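Local coordinates for HNH nuclease domain-containing protein (Streptomyces coelicolor, PDB 5ZMO) that recognises phosphorothioated DNA through its sulfur-binding domain, the part described here, and is probably a type IV restriction endonuclease with an HNH nuclease domain, at residues L60-Y64 against A150-F156; L33-I37 against A136-I141; W50-R54 against V74-F78; A40-R46 against Y123-R127. One frame throughout, in Å; residues are numbered along the deposited sequence.

Interaction 1 of 4, residues L60-Y64 against A150-F156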
loop_
_atom_site.group_PDB
_atom_site.type_symbol
_atom_site.label_atom_id
_atom_site.label_comp_id
_atom_site.label_asym_id
_atom_site.label_seq_id
_atom_site.Cartn_x
_atom_site.Cartn_y
_atom_site.Cartn_z
ATOM N N LEU A 60 1.079 3.179 -10.924
ATOM C CA LEU A 60 1.878 1.995 -10.500
ATOM C C LEU A 60 1.087 0.690 -10.478
ATOM O O LEU A 60 1.611 -0.393 -10.808
ATOM C CB LEU A 60 2.540 2.199 -9.148
ATOM C CG LEU A 60 3.306 3.473 -8.938
ATOM C CD1 LEU A 60 3.708 3.661 -7.468
ATOM C CD2 LEU A 60 4.573 3.482 -9.843
ATOM N N MET A 61 -0.153 0.797 -10.044
ATOM C CA MET A 61 -1.133 -0.315 -10.069
ATOM C C MET A 61 -1.297 -0.830 -11.512
ATOM O O MET A 61 -1.309 -2.067 -11.779
ATOM C CB MET A 61 -2.475 0.199 -9.536
ATOM C CG MET A 61 -3.354 -0.680 -8.692
ATOM S SD MET A 61 -2.533 -1.608 -7.428
ATOM C CE MET A 61 -2.633 -0.643 -5.932
ATOM N N GLU A 62 -1.436 0.087 -12.465
ATOM C CA GLU A 62 -1.522 -0.281 -13.875
ATOM C C GLU A 62 -0.237 -0.853 -14.446
ATOM O O GLU A 62 -0.258 -1.896 -15.134
ATOM C CB GLU A 62 -1.996 0.952 -14.687
ATOM C CG GLU A 62 -3.394 1.377 -14.382
ATOM C CD GLU A 62 -3.691 2.850 -14.673
ATOM O OE1 GLU A 62 -4.903 3.162 -14.568
ATOM O OE2 GLU A 62 -2.719 3.595 -15.025
ATOM N N LYS A 63 0.888 -0.177 -14.218
ATOM C CA LYS A 63 2.132 -0.619 -14.797
ATOM C C LYS A 63 2.673 -1.917 -14.156
ATOM O O LYS A 63 2.965 -2.898 -14.851
ATOM C CB LYS A 63 3.152 0.533 -14.713
ATOM C CG LYS A 63 4.479 0.167 -15.312
ATOM C CD LYS A 63 5.387 1.365 -15.471
ATOM C CE LYS A 63 6.642 0.891 -16.172
ATOM N NZ LYS A 63 7.458 2.057 -16.539
ATOM N N TYR A 64 2.788 -1.940 -12.832
ATOM C CA TYR A 64 3.446 -3.066 -12.109
ATOM C C TYR A 64 2.458 -4.090 -11.536
ATOM O O TYR A 64 2.795 -5.239 -11.326
ATOM C CB TYR A 64 4.309 -2.547 -11.014
ATOM C CG TYR A 64 5.383 -1.682 -11.544
ATOM C CD1 TYR A 64 6.458 -2.218 -12.242
ATOM C CD2 TYR A 64 5.291 -0.336 -11.475
ATOM C CE1 TYR A 64 7.458 -1.372 -12.805
ATOM C CE2 TYR A 64 6.230 0.486 -12.022
ATOM C CZ TYR A 64 7.342 -0.034 -12.676
ATOM O OH TYR A 64 8.250 0.882 -13.208
ATOM N N ALA A 150 12.199 -3.473 -14.840
ATOM C CA ALA A 150 12.965 -2.227 -14.950
ATOM C C ALA A 150 12.016 -1.086 -14.583
ATOM O O ALA A 150 10.824 -1.042 -14.966
ATOM C CB ALA A 150 13.582 -2.004 -16.336
ATOM N N GLY A 151 12.571 -0.176 -13.807
ATOM C CA GLY A 151 11.836 0.963 -13.363
ATOM C C GLY A 151 11.183 0.795 -12.020
ATOM O O GLY A 151 10.763 1.798 -11.435
ATOM N N LEU A 152 11.035 -0.420 -11.523
ATOM C CA LEU A 152 10.200 -0.588 -10.307
ATOM C C LEU A 152 10.839 0.130 -9.119
ATOM O O LEU A 152 10.183 0.908 -8.430
ATOM C CB LEU A 152 9.997 -2.054 -9.965
ATOM C CG LEU A 152 8.992 -2.292 -8.828
ATOM C CD1 LEU A 152 8.134 -3.515 -9.111
ATOM C CD2 LEU A 152 9.687 -2.436 -7.483
ATOM N N LEU A 153 12.120 -0.100 -8.885
ATOM C CA LEU A 153 12.769 0.525 -7.728
ATOM C C LEU A 153 12.702 2.030 -7.765
ATOM O O LEU A 153 12.275 2.640 -6.769
ATOM C CB LEU A 153 14.227 0.049 -7.594
ATOM C CG LEU A 153 14.522 -1.198 -6.762
ATOM C CD1 LEU A 153 13.417 -2.221 -6.802
ATOM C CD2 LEU A 153 15.900 -1.792 -7.074
ATOM N N GLU A 154 13.030 2.631 -8.910
ATOM C CA GLU A 154 12.900 4.074 -9.076
ATOM C C GLU A 154 11.467 4.547 -8.885
ATOM O O GLU A 154 11.234 5.550 -8.201
ATOM C CB GLU A 154 13.455 4.562 -10.425
ATOM C CG GLU A 154 14.962 4.734 -10.448
ATOM C CD GLU A 154 15.475 5.784 -9.440
ATOM O OE1 GLU A 154 16.645 5.648 -8.996
ATOM O OE2 GLU A 154 14.716 6.728 -9.086
ATOM N N ASP A 155 10.503 3.835 -9.452
ATOM C CA ASP A 155 9.121 4.339 -9.457
ATOM C C ASP A 155 8.475 4.254 -8.071
ATOM O O ASP A 155 7.573 5.057 -7.736
ATOM C CB ASP A 155 8.242 3.647 -10.509
ATOM C CG ASP A 155 8.476 4.202 -11.946
ATOM O OD1 ASP A 155 9.259 5.182 -12.097
ATOM O OD2 ASP A 155 7.880 3.651 -12.899
ATOM N N PHE A 156 8.963 3.324 -7.269
ATOM C CA PHE A 156 8.500 3.187 -5.874
ATOM C C PHE A 156 9.356 3.962 -4.856
ATOM O O PHE A 156 9.085 3.913 -3.678
ATOM C CB PHE A 156 8.408 1.715 -5.482
ATOM C CG PHE A 156 7.204 1.028 -6.032
ATOM C CD1 PHE A 156 7.187 0.584 -7.333
ATOM C CD2 PHE A 156 6.026 0.897 -5.281
ATOM C CE1 PHE A 156 6.084 -0.045 -7.863
ATOM C CE2 PHE A 156 4.917 0.269 -5.825
ATOM C CZ PHE A 156 4.927 -0.186 -7.114
#
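Tyr64 OH donates a hydrogen bond to Asp155 OD2, 2.8 Å long. The hydroxyl meets that oxygen from above the carboxylate plane, 47° out of it. OD2 itself lies in the plane of the Tyr64 ring, at its edge. Lys63 reaches for the same oxygen along an extended chain. Its NZ stays 4.0 Å from Asp155 OD2, a long salt bridge. Both interactions would probably stabilise the negative charge of the carboxylate.

The Tyr64 ring is enclosed by side chains. Leu152 covers one face, and its CD1 is 3.8 Å from Tyr64 CD1. Lys63 CG covers the opposite face. Phe156 turns its edge toward the Tyr64 ring in an offset edge-to-face pair, centroids 5.7 Å apart and planes at 62°. Leu60 holds the phenylalanine in turn: its CD1 sits over the Phe156 face, 4.1 Å from the ring centroid, in a CH-pi contact. The other branch of this leucine, CD2, packs 3.7 Å from Asp155 CB.

In the fold, the contact brings the C-terminal part of helix 50-63 against the short helix 152-155. Gly151 is the N-cap of the short helix and has a positive phi of 94°. A CB there would collide with Tyr64 OH and with the preceding carbonyl oxygen. Asp155 N bonds to Gly151 O, 2.9 Å, in the first turn of the helix, the turn that carries Asp155. Farther out, helix 28-41 backs the apolar side: Leu60 rests on Trp35, and Phe156 packs on Val31 and Leu34. Pro149 touches Tyr64.

Interaction 2 of 4, residues L33-I37 against A136-I141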
loop_
_atom_site.group_PDB
_atom_site.type_symbol
_atom_site.label_atom_id
_atom_site.label_comp_id
_atom_site.label_asym_id
_atom_site.label_seq_id
_atom_site.Cartn_x
_atom_site.Cartn_y
_atom_site.Cartn_z
ATOM N N LEU A 33 1.538 -1.298 -0.191
ATOM C CA LEU A 33 2.569 -1.404 0.865
ATOM C C LEU A 33 3.938 -0.952 0.382
ATOM O O LEU A 33 4.634 -0.224 1.102
ATOM C CB LEU A 33 2.720 -2.820 1.444
ATOM C CG LEU A 33 1.510 -3.190 2.287
ATOM C CD1 LEU A 33 1.463 -4.701 2.484
ATOM C CD2 LEU A 33 1.506 -2.494 3.588
ATOM N N LEU A 34 4.381 -1.456 -0.767
ATOM C CA LEU A 34 5.710 -0.971 -1.296
ATOM C C LEU A 34 5.796 0.543 -1.483
ATOM O O LEU A 34 6.823 1.191 -1.149
ATOM C CB LEU A 34 6.036 -1.697 -2.597
ATOM C CG LEU A 34 6.590 -3.111 -2.530
ATOM C CD1 LEU A 34 6.661 -3.699 -3.932
ATOM C CD2 LEU A 34 7.978 -3.079 -1.946
ATOM N N TRP A 35 4.713 1.132 -1.955
ATOM C CA TRP A 35 4.643 2.568 -2.174
ATOM C C TRP A 35 4.750 3.243 -0.831
ATOM O O TRP A 35 5.535 4.203 -0.662
ATOM C CB TRP A 35 3.380 2.964 -2.901
ATOM C CG TRP A 35 3.236 4.419 -3.058
ATOM C CD1 TRP A 35 3.840 5.232 -4.001
ATOM C CD2 TRP A 35 2.448 5.294 -2.234
ATOM N NE1 TRP A 35 3.474 6.522 -3.811
ATOM C CE2 TRP A 35 2.640 6.610 -2.734
ATOM C CE3 TRP A 35 1.631 5.102 -1.106
ATOM C CZ2 TRP A 35 2.012 7.706 -2.175
ATOM C CZ3 TRP A 35 0.994 6.218 -0.551
ATOM C CH2 TRP A 35 1.215 7.487 -1.076
ATOM N N ALA A 36 3.958 2.757 0.136
ATOM C CA ALA A 36 3.991 3.381 1.494
ATOM C C ALA A 36 5.370 3.290 2.191
ATOM O O ALA A 36 5.794 4.207 2.895
ATOM C CB ALA A 36 2.927 2.786 2.381
ATOM N N ILE A 37 6.118 2.203 1.945
ATOM C CA ILE A 37 7.459 2.072 2.512
ATOM C C ILE A 37 8.345 3.101 1.874
ATOM O O ILE A 37 9.166 3.775 2.547
ATOM C CB ILE A 37 8.008 0.637 2.392
ATOM C CG1 ILE A 37 7.212 -0.312 3.288
ATOM C CG2 ILE A 37 9.490 0.631 2.748
ATOM C CD1 ILE A 37 7.366 -1.786 2.911
ATOM N N ALA A 136 11.786 -5.386 4.791
ATOM C CA ALA A 136 10.348 -5.460 4.467
ATOM C C ALA A 136 10.057 -5.229 2.954
ATOM O O ALA A 136 9.258 -5.959 2.359
ATOM C CB ALA A 136 9.514 -4.501 5.319
ATOM N N ALA A 137 10.694 -4.240 2.320
ATOM C CA ALA A 137 10.421 -3.955 0.896
ATOM C C ALA A 137 11.010 -5.142 0.004
ATOM O O ALA A 137 10.339 -5.650 -0.888
ATOM C CB ALA A 137 11.057 -2.642 0.492
ATOM N N ALA A 138 12.196 -5.624 0.368
ATOM C CA ALA A 138 12.860 -6.774 -0.316
ATOM C C ALA A 138 12.021 -8.021 -0.199
ATOM O O ALA A 138 11.873 -8.757 -1.160
ATOM C CB ALA A 138 14.238 -7.030 0.228
ATOM N N GLY A 139 11.451 -8.259 0.968
ATOM C CA GLY A 139 10.536 -9.373 1.143
ATOM C C GLY A 139 9.357 -9.315 0.213
ATOM O O GLY A 139 8.960 -10.329 -0.394
ATOM N N LEU A 140 8.730 -8.141 0.090
ATOM C CA LEU A 140 7.587 -8.004 -0.860
ATOM C C LEU A 140 8.021 -8.191 -2.300
ATOM O O LEU A 140 7.328 -8.778 -3.084
ATOM C CB LEU A 140 6.905 -6.654 -0.708
ATOM C CG LEU A 140 6.048 -6.470 0.515
ATOM C CD1 LEU A 140 5.691 -5.030 0.780
ATOM C CD2 LEU A 140 4.766 -7.285 0.299
ATOM N N ILE A 141 9.180 -7.660 -2.651
ATOM C CA ILE A 141 9.680 -7.783 -3.997
ATOM C C ILE A 141 10.014 -9.241 -4.328
ATOM O O ILE A 141 9.669 -9.689 -5.434
ATOM C CB ILE A 141 10.912 -6.879 -4.224
ATOM C CG1 ILE A 141 10.438 -5.426 -4.350
ATOM C CG2 ILE A 141 11.656 -7.251 -5.498
ATOM C CD1 ILE A 141 11.516 -4.390 -4.144
#
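This is a buried packing of apolar side chains between two nearly antiparallel helices, 28-41 and 130-144, in the core of the sulfur-binding domain. The axes of the short segments come within 10.0 Å of each other, and their directions differ by 155°. Leu34 and Ala137 have the nearest CA atoms across the two segments, 6.0 Å apart.

Leu34 carries much of the contact. It lies against Ala137, Leu140 and Ile141, residues brought together by one turn of the facing helix. Its CG is 3.9 Å from Leu140 CD1, and the two leucines slide past each other in opposite directions. Its CD2 branch passes over the backbone, 3.6 Å from Ala137 O, and also touches Ala137 CB. Ile141 crosses it at about a right angle and offers CG1 to both methyls. An alanine at Leu34 would take both methyl branches away, which is likely to open a gap beside Leu140 and leave Ile141 CG1 without its apolar partner.

Leu140 answers from the other helix. With CG anti to its own carbonyl carbon (chi1 -74°), it sends CD1 into the angle between Leu33, Leu34 and Ile37. The small side chains of Ala136 and Ala137 leave room for Ile37, whose CD1 is 4.2 Å from Ala136 CB.

Other parts of the fold adjoin it. Phe145 and Phe156 touch Leu34, and helix 9-14 brings Val13 to Leu140. On the Leu33 side, the contact is made by the chain near the backbone: Leu33 CB meets Leu140 CD1 at 3.8 Å.

Interaction 3 of 4, residues W50-R54 against V74-F78. With nucleotides of chain B.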
loop_
_atom_site.group_PDB
_atom_site.type_symbol
_atom_site.label_atom_id
_atom_site.label_comp_id
_atom_site.label_asym_id
_atom_site.label_seq_id
_atom_site.Cartn_x
_atom_site.Cartn_y
_atom_site.Cartn_z
ATOM N N TRP A 50 -6.619 10.436 0.413
ATOM C CA TRP A 50 -7.023 9.569 -0.691
ATOM C C TRP A 50 -6.673 10.102 -2.086
ATOM O O TRP A 50 -6.123 9.353 -2.916
ATOM C CB TRP A 50 -8.511 9.259 -0.611
ATOM C CG TRP A 50 -9.142 8.817 -1.829
ATOM C CD1 TRP A 50 -10.055 9.511 -2.618
ATOM C CD2 TRP A 50 -8.878 7.585 -2.540
ATOM N NE1 TRP A 50 -10.388 8.777 -3.704
ATOM C CE2 TRP A 50 -9.718 7.574 -3.670
ATOM C CE3 TRP A 50 -8.089 6.461 -2.263
ATOM C CZ2 TRP A 50 -9.743 6.513 -4.574
ATOM C CZ3 TRP A 50 -8.077 5.387 -3.216
ATOM C CH2 TRP A 50 -8.911 5.437 -4.345
ATOM N N SER A 51 -7.009 11.359 -2.367
ATOM C CA SER A 51 -6.777 11.919 -3.673
ATOM C C SER A 51 -5.280 11.894 -4.059
ATOM O O SER A 51 -4.904 11.458 -5.186
ATOM C CB SER A 51 -7.400 13.319 -3.749
ATOM O OG SER A 51 -6.766 14.173 -2.787
ATOM N N THR A 52 -4.399 12.238 -3.115
ATOM C CA THR A 52 -2.972 12.221 -3.413
ATOM C C THR A 52 -2.490 10.784 -3.622
ATOM O O THR A 52 -1.699 10.519 -4.500
ATOM C CB THR A 52 -2.189 12.745 -2.212
ATOM O OG1 THR A 52 -2.735 14.013 -1.886
ATOM C CG2 THR A 52 -0.715 12.835 -2.541
ATOM N N THR A 53 -3.052 9.880 -2.844
ATOM C CA THR A 53 -2.569 8.499 -2.803
ATOM C C THR A 53 -3.045 7.841 -4.109
ATOM O O THR A 53 -2.275 7.150 -4.760
ATOM C CB THR A 53 -3.117 7.725 -1.582
ATOM O OG1 THR A 53 -2.663 8.363 -0.386
ATOM C CG2 THR A 53 -2.667 6.276 -1.600
ATOM N N ARG A 54 -4.325 8.007 -4.424
ATOM C CA ARG A 54 -4.929 7.549 -5.684
ATOM C C ARG A 54 -4.102 7.994 -6.867
ATOM O O ARG A 54 -3.707 7.176 -7.702
ATOM C CB ARG A 54 -6.339 8.024 -5.810
ATOM C CG ARG A 54 -6.997 7.841 -7.156
ATOM C CD ARG A 54 -8.193 8.767 -7.219
ATOM N NE ARG A 54 -7.724 10.172 -7.365
ATOM C CZ ARG A 54 -8.486 11.243 -7.165
ATOM N NH1 ARG A 54 -9.748 11.131 -6.748
ATOM N NH2 ARG A 54 -7.942 12.449 -7.289
ATOM N N VAL A 74 -6.715 0.903 -6.721
ATOM C CA VAL A 74 -6.154 1.427 -5.443
ATOM C C VAL A 74 -7.157 1.468 -4.260
ATOM O O VAL A 74 -6.732 1.337 -3.077
ATOM C CB VAL A 74 -5.575 2.882 -5.466
ATOM C CG1 VAL A 74 -4.573 3.028 -4.327
ATOM C CG2 VAL A 74 -4.820 3.266 -6.704
ATOM N N ARG A 75 -8.446 1.674 -4.540
ATOM C CA ARG A 75 -9.443 1.817 -3.509
ATOM C C ARG A 75 -9.521 0.505 -2.662
ATOM O O ARG A 75 -9.752 0.598 -1.442
ATOM C CB ARG A 75 -10.797 2.251 -4.043
ATOM C CG ARG A 75 -11.469 1.253 -4.909
ATOM C CD ARG A 75 -12.529 1.927 -5.740
ATOM N NE ARG A 75 -13.234 0.940 -6.524
ATOM C CZ ARG A 75 -14.387 0.349 -6.191
ATOM N NH1 ARG A 75 -14.897 -0.509 -7.060
ATOM N NH2 ARG A 75 -15.020 0.611 -5.076
ATOM N N TYR A 76 -9.279 -0.660 -3.280
ATOM C CA TYR A 76 -9.416 -1.963 -2.569
ATOM C C TYR A 76 -8.402 -2.103 -1.395
ATOM O O TYR A 76 -8.835 -2.229 -0.271
ATOM C CB TYR A 76 -9.338 -3.116 -3.507
ATOM C CG TYR A 76 -10.598 -3.237 -4.367
ATOM C CD1 TYR A 76 -11.821 -3.529 -3.787
ATOM C CD2 TYR A 76 -10.530 -3.080 -5.740
ATOM C CE1 TYR A 76 -12.938 -3.673 -4.557
ATOM C CE2 TYR A 76 -11.666 -3.101 -6.525
ATOM C CZ TYR A 76 -12.864 -3.430 -5.932
ATOM O OH TYR A 76 -14.013 -3.542 -6.693
ATOM N N PRO A 77 -7.094 -1.932 -1.652
ATOM C CA PRO A 77 -6.083 -2.045 -0.542
ATOM C C PRO A 77 -6.114 -0.836 0.390
ATOM O O PRO A 77 -5.764 -0.967 1.550
ATOM C CB PRO A 77 -4.735 -2.155 -1.274
ATOM C CG PRO A 77 -5.005 -1.491 -2.597
ATOM C CD PRO A 77 -6.451 -1.849 -2.975
ATOM N N PHE A 78 -6.520 0.323 -0.118
ATOM C CA PHE A 78 -6.624 1.560 0.672
ATOM C C PHE A 78 -7.498 1.360 1.879
ATOM O O PHE A 78 -7.267 1.957 2.922
ATOM C CB PHE A 78 -7.120 2.691 -0.197
ATOM C CG PHE A 78 -7.099 4.024 0.447
ATOM C CD1 PHE A 78 -5.933 4.783 0.435
ATOM C CD2 PHE A 78 -8.227 4.526 1.070
ATOM C CE1 PHE A 78 -5.927 6.051 0.999
ATOM C CE2 PHE A 78 -8.225 5.759 1.644
ATOM C CZ PHE A 78 -7.044 6.535 1.629
ATOM P P DC B 5 -9.524 -8.132 -9.575
ATOM O OP1 DC B 5 -8.498 -8.918 -10.286
ATOM O OP2 DC B 5 -9.837 -6.729 -9.842
ATOM O "O5'" DC B 5 -10.919 -8.899 -9.689
ATOM C "C5'" DC B 5 -10.962 -10.307 -9.491
ATOM C "C4'" DC B 5 -12.281 -10.834 -9.999
ATOM O "O4'" DC B 5 -13.381 -10.442 -9.152
ATOM C "C3'" DC B 5 -12.666 -10.396 -11.411
ATOM O "O3'" DC B 5 -13.305 -11.551 -12.008
ATOM C "C2'" DC B 5 -13.680 -9.282 -11.166
ATOM C "C1'" DC B 5 -14.381 -9.712 -9.880
ATOM N N1 DC B 5 -14.900 -8.644 -8.992
ATOM C C2 DC B 5 -16.194 -8.703 -8.486
ATOM O O2 DC B 5 -16.972 -9.588 -8.899
ATOM N N3 DC B 5 -16.615 -7.743 -7.626
ATOM C C4 DC B 5 -15.790 -6.753 -7.280
ATOM N N4 DC B 5 -16.238 -5.844 -6.415
ATOM C C5 DC B 5 -14.452 -6.693 -7.752
ATOM C C6 DC B 5 -14.058 -7.632 -8.611
#
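Trp50 drives the edge of its six-membered ring into the face of Phe78, a T-shaped (edge-to-face) pair. The centroids are 5.0 Å apart and the planes meet at 65°. Trp50 CE3 stands over the centre of the phenyl ring, 3.8 Å from Phe78 CG. Trp50 CZ3 also packs on Val74 CB, at 4.2 Å. The far end of the indole passes on to Arg75: CH2 lies 3.7 Å from its CB, and the two side chains run side by side in the same direction. Phe78 CG is anti to the backbone N (chi1 -173°), which lays the ring across both Trp50 and Thr53. Thr53 CG2 touches it at CD1, 4.1 Å away. An alanine in place of Phe78 would probably leave the Trp50 edge without its aromatic face and open a gap beside Thr53.

The CB of Tyr76 points away from 50-54, and its OH reaches the DNA. This OH accepts a hydrogen bond from N4 of deoxycytidine DC5 of chain B, 3.2 Å, with an N-H...O angle of 146°. Tyr76 and Pro77 also pack on a modified base, consistent with this helix reading phosphorothioated DNA. Arg75 forms a salt bridge with Asp72 and a long, weak ion pair with a DNA phosphate.

Helices 50-63 and 70-83 are consecutive. Leu106 and Leu109 of helix 106-112 pack on Trp50, and Asn110 OD1 is hydrogen-bonded to Trp50 NE1. Trp35 of helix 28-41 touches Thr53, and Arg103 of strand 103-104 touches Arg75.

Interaction 4 of 4, residues A40-R46 against Y123-R127. With PO4 (phosphate ion), chain D.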
loop_
_atom_site.group_PDB
_atom_site.type_symbol
_atom_site.label_atom_id
_atom_site.label_comp_id
_atom_site.label_asym_id
_atom_site.label_seq_id
_atom_site.Cartn_x
_atom_site.Cartn_y
_atom_site.Cartn_z
ATOM N N ALA A 40 7.655 6.447 3.394
ATOM C CA ALA A 40 8.212 6.640 4.749
ATOM C C ALA A 40 9.706 6.974 4.632
ATOM O O ALA A 40 10.226 7.863 5.274
ATOM C CB ALA A 40 8.004 5.415 5.557
ATOM N N VAL A 41 10.395 6.215 3.811
ATOM C CA VAL A 41 11.798 6.427 3.542
ATOM C C VAL A 41 12.084 7.822 2.978
ATOM O O VAL A 41 13.112 8.420 3.339
ATOM C CB VAL A 41 12.331 5.245 2.656
ATOM C CG1 VAL A 41 13.655 5.576 1.946
ATOM C CG2 VAL A 41 12.434 4.008 3.553
ATOM N N ALA A 42 11.223 8.379 2.137
ATOM C CA ALA A 42 11.397 9.743 1.670
ATOM C C ALA A 42 10.890 10.789 2.711
ATOM O O ALA A 42 10.903 11.945 2.402
ATOM C CB ALA A 42 10.699 9.961 0.360
ATOM N N ARG A 43 10.376 10.350 3.868
ATOM C CA ARG A 43 9.862 11.247 4.942
ATOM C C ARG A 43 8.703 12.055 4.465
ATOM O O ARG A 43 8.495 13.217 4.891
ATOM C CB ARG A 43 10.942 12.222 5.451
ATOM C CG ARG A 43 12.317 11.644 5.627
ATOM C CD ARG A 43 12.345 10.798 6.847
ATOM N NE ARG A 43 13.580 10.033 6.871
ATOM C CZ ARG A 43 14.113 9.498 7.962
ATOM N NH1 ARG A 43 15.240 8.804 7.851
ATOM N NH2 ARG A 43 13.549 9.673 9.168
ATOM N N ALA A 44 7.912 11.481 3.584
ATOM C CA ALA A 44 6.677 12.143 3.253
ATOM C C ALA A 44 5.778 12.029 4.486
ATOM O O ALA A 44 6.001 11.152 5.344
ATOM C CB ALA A 44 6.024 11.546 2.009
ATOM N N PRO A 45 4.714 12.856 4.549
ATOM C CA PRO A 45 3.828 12.769 5.704
ATOM C C PRO A 45 3.270 11.376 5.835
ATOM O O PRO A 45 2.973 10.732 4.812
ATOM C CB PRO A 45 2.721 13.791 5.356
ATOM C CG PRO A 45 3.398 14.800 4.448
ATOM C CD PRO A 45 4.272 13.897 3.601
ATOM N N ARG A 46 3.088 10.908 7.058
ATOM C CA ARG A 46 2.548 9.540 7.282
ATOM C C ARG A 46 1.122 9.357 6.771
ATOM O O ARG A 46 0.824 8.334 6.132
ATOM C CB ARG A 46 2.569 9.181 8.754
ATOM C CG ARG A 46 1.929 7.859 9.122
ATOM C CD ARG A 46 2.157 7.477 10.604
ATOM N NE ARG A 46 1.331 8.332 11.449
ATOM C CZ ARG A 46 0.054 8.108 11.787
ATOM N NH1 ARG A 46 -0.562 8.999 12.578
ATOM N NH2 ARG A 46 -0.623 7.020 11.444
ATOM N N TYR A 123 5.511 3.479 10.789
ATOM C CA TYR A 123 6.128 4.581 10.096
ATOM C C TYR A 123 7.413 5.012 10.843
ATOM O O TYR A 123 8.479 5.253 10.203
ATOM C CB TYR A 123 5.155 5.759 10.021
ATOM C CG TYR A 123 5.671 7.007 9.388
ATOM C CD1 TYR A 123 5.570 7.205 8.045
ATOM C CD2 TYR A 123 6.209 8.034 10.149
ATOM C CE1 TYR A 123 5.993 8.389 7.412
ATOM C CE2 TYR A 123 6.715 9.182 9.546
ATOM C CZ TYR A 123 6.598 9.379 8.175
ATOM O OH TYR A 123 7.067 10.528 7.497
ATOM N N ASN A 124 7.282 5.190 12.157
ATOM C CA ASN A 124 8.501 5.573 12.960
ATOM C C ASN A 124 9.603 4.525 12.853
ATOM O O ASN A 124 10.782 4.912 12.796
ATOM C CB ASN A 124 8.226 5.917 14.404
ATOM C CG ASN A 124 7.316 7.129 14.570
ATOM O OD1 ASN A 124 6.588 7.227 15.570
ATOM N ND2 ASN A 124 7.307 8.000 13.603
ATOM N N LEU A 125 9.273 3.220 12.859
ATOM C CA LEU A 125 10.291 2.171 12.664
ATOM C C LEU A 125 11.013 2.307 11.305
ATOM O O LEU A 125 12.241 2.251 11.229
ATOM C CB LEU A 125 9.678 0.760 12.791
ATOM C CG LEU A 125 10.521 -0.419 12.351
ATOM C CD1 LEU A 125 11.710 -0.563 13.271
ATOM C CD2 LEU A 125 9.712 -1.683 12.343
ATOM N N LEU A 126 10.228 2.446 10.204
ATOM C CA LEU A 126 10.785 2.637 8.890
ATOM C C LEU A 126 11.761 3.811 8.795
ATOM O O LEU A 126 12.758 3.724 8.099
ATOM C CB LEU A 126 9.660 2.803 7.820
ATOM C CG LEU A 126 9.012 1.515 7.325
ATOM C CD1 LEU A 126 9.056 0.307 8.205
ATOM C CD2 LEU A 126 7.607 1.748 6.781
ATOM N N ARG A 127 11.427 4.926 9.419
ATOM C CA ARG A 127 12.302 6.100 9.304
ATOM C C ARG A 127 13.562 5.917 10.150
ATOM O O ARG A 127 14.675 6.351 9.751
ATOM C CB ARG A 127 11.624 7.328 9.884
ATOM C CG ARG A 127 10.226 7.611 9.445
ATOM C CD ARG A 127 9.589 8.259 10.687
ATOM N NE ARG A 127 9.683 9.677 10.541
ATOM C CZ ARG A 127 9.449 10.591 11.458
ATOM N NH1 ARG A 127 9.528 11.829 11.018
ATOM N NH2 ARG A 127 9.061 10.317 12.711
HETATM P P PO4 D . 4.626 10.838 13.178
HETATM O O1 PO4 D . 3.273 10.936 12.461
HETATM O O2 PO4 D . 4.220 10.774 14.650
HETATM O O3 PO4 D . 5.700 11.963 12.927
HETATM O O4 PO4 D . 5.251 9.511 12.821
#
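Ala40 and Tyr123 bring the two backbones within 6.1 Å, CA to CA, where helix 28-41 ends beside helix 120-128. Arg43 leaves the helix with a positive phi of 62°. Two bonds run back into the last turn, a Schellman motif; one is Arg43 N to Ala40 O. The chain then straightens through Ala44 and Pro45, so that 40-46 wraps round Tyr123.

Tyr123 is the centre of the contact. Its OH gives a very short hydrogen bond, 2.5 Å, to Ala44 O, which lies near the ring plane. Arg46 covers one face with its aliphatic chain: CB stands 3.7 Å from the ring centroid in a CH-pi contact. Arg127 CG covers the opposite face. Ala40 CB packs on Tyr123 CD1 and meets Leu126 CB at 3.8 Å.

This Schellman turn and the loop after it lead from helix 28-41 into strand 47-49, and helix 120-128 is packed against that passage. Arg46 bends at chi3 (73°) and turns its guanidinium edge to a phosphate ion, probably from the crystallisation liquor. Its NE makes a weak bond to O1, 3.4 Å long, while NH2 is held by Leu118 O. Arg127 NH2 approaches the same ion, 3.7 Å from O3. At the outer side, the Arg43 guanidinium lays a face over Arg127 CA, and NH1 makes a weak hydrogen bond of 3.2 Å to Arg127 O.

Helix 28-41 runs through the middle of the set: interactions 2 and 4 both use it, and its Trp35 reaches Leu60 of interaction 1 and Thr53 of interaction 3. Helix 50-63 is shared by interactions 1 and 3, centres about 16 Å apart. Interactions 2 and 3, centres about 17 Å apart, lie on opposite sides of the chain centre. Along the chain, interaction 3 is nested inside interaction 4, and that inside interaction 2; interaction 1 crosses all three. Interactions 1, 2 and 4 bind late helices back onto early ones. The set packs the sulfur-binding domain's helices into one unit. Interaction 3 is its part at the DNA; the nearest atom of interaction 4 is about 19 Å from the DNA.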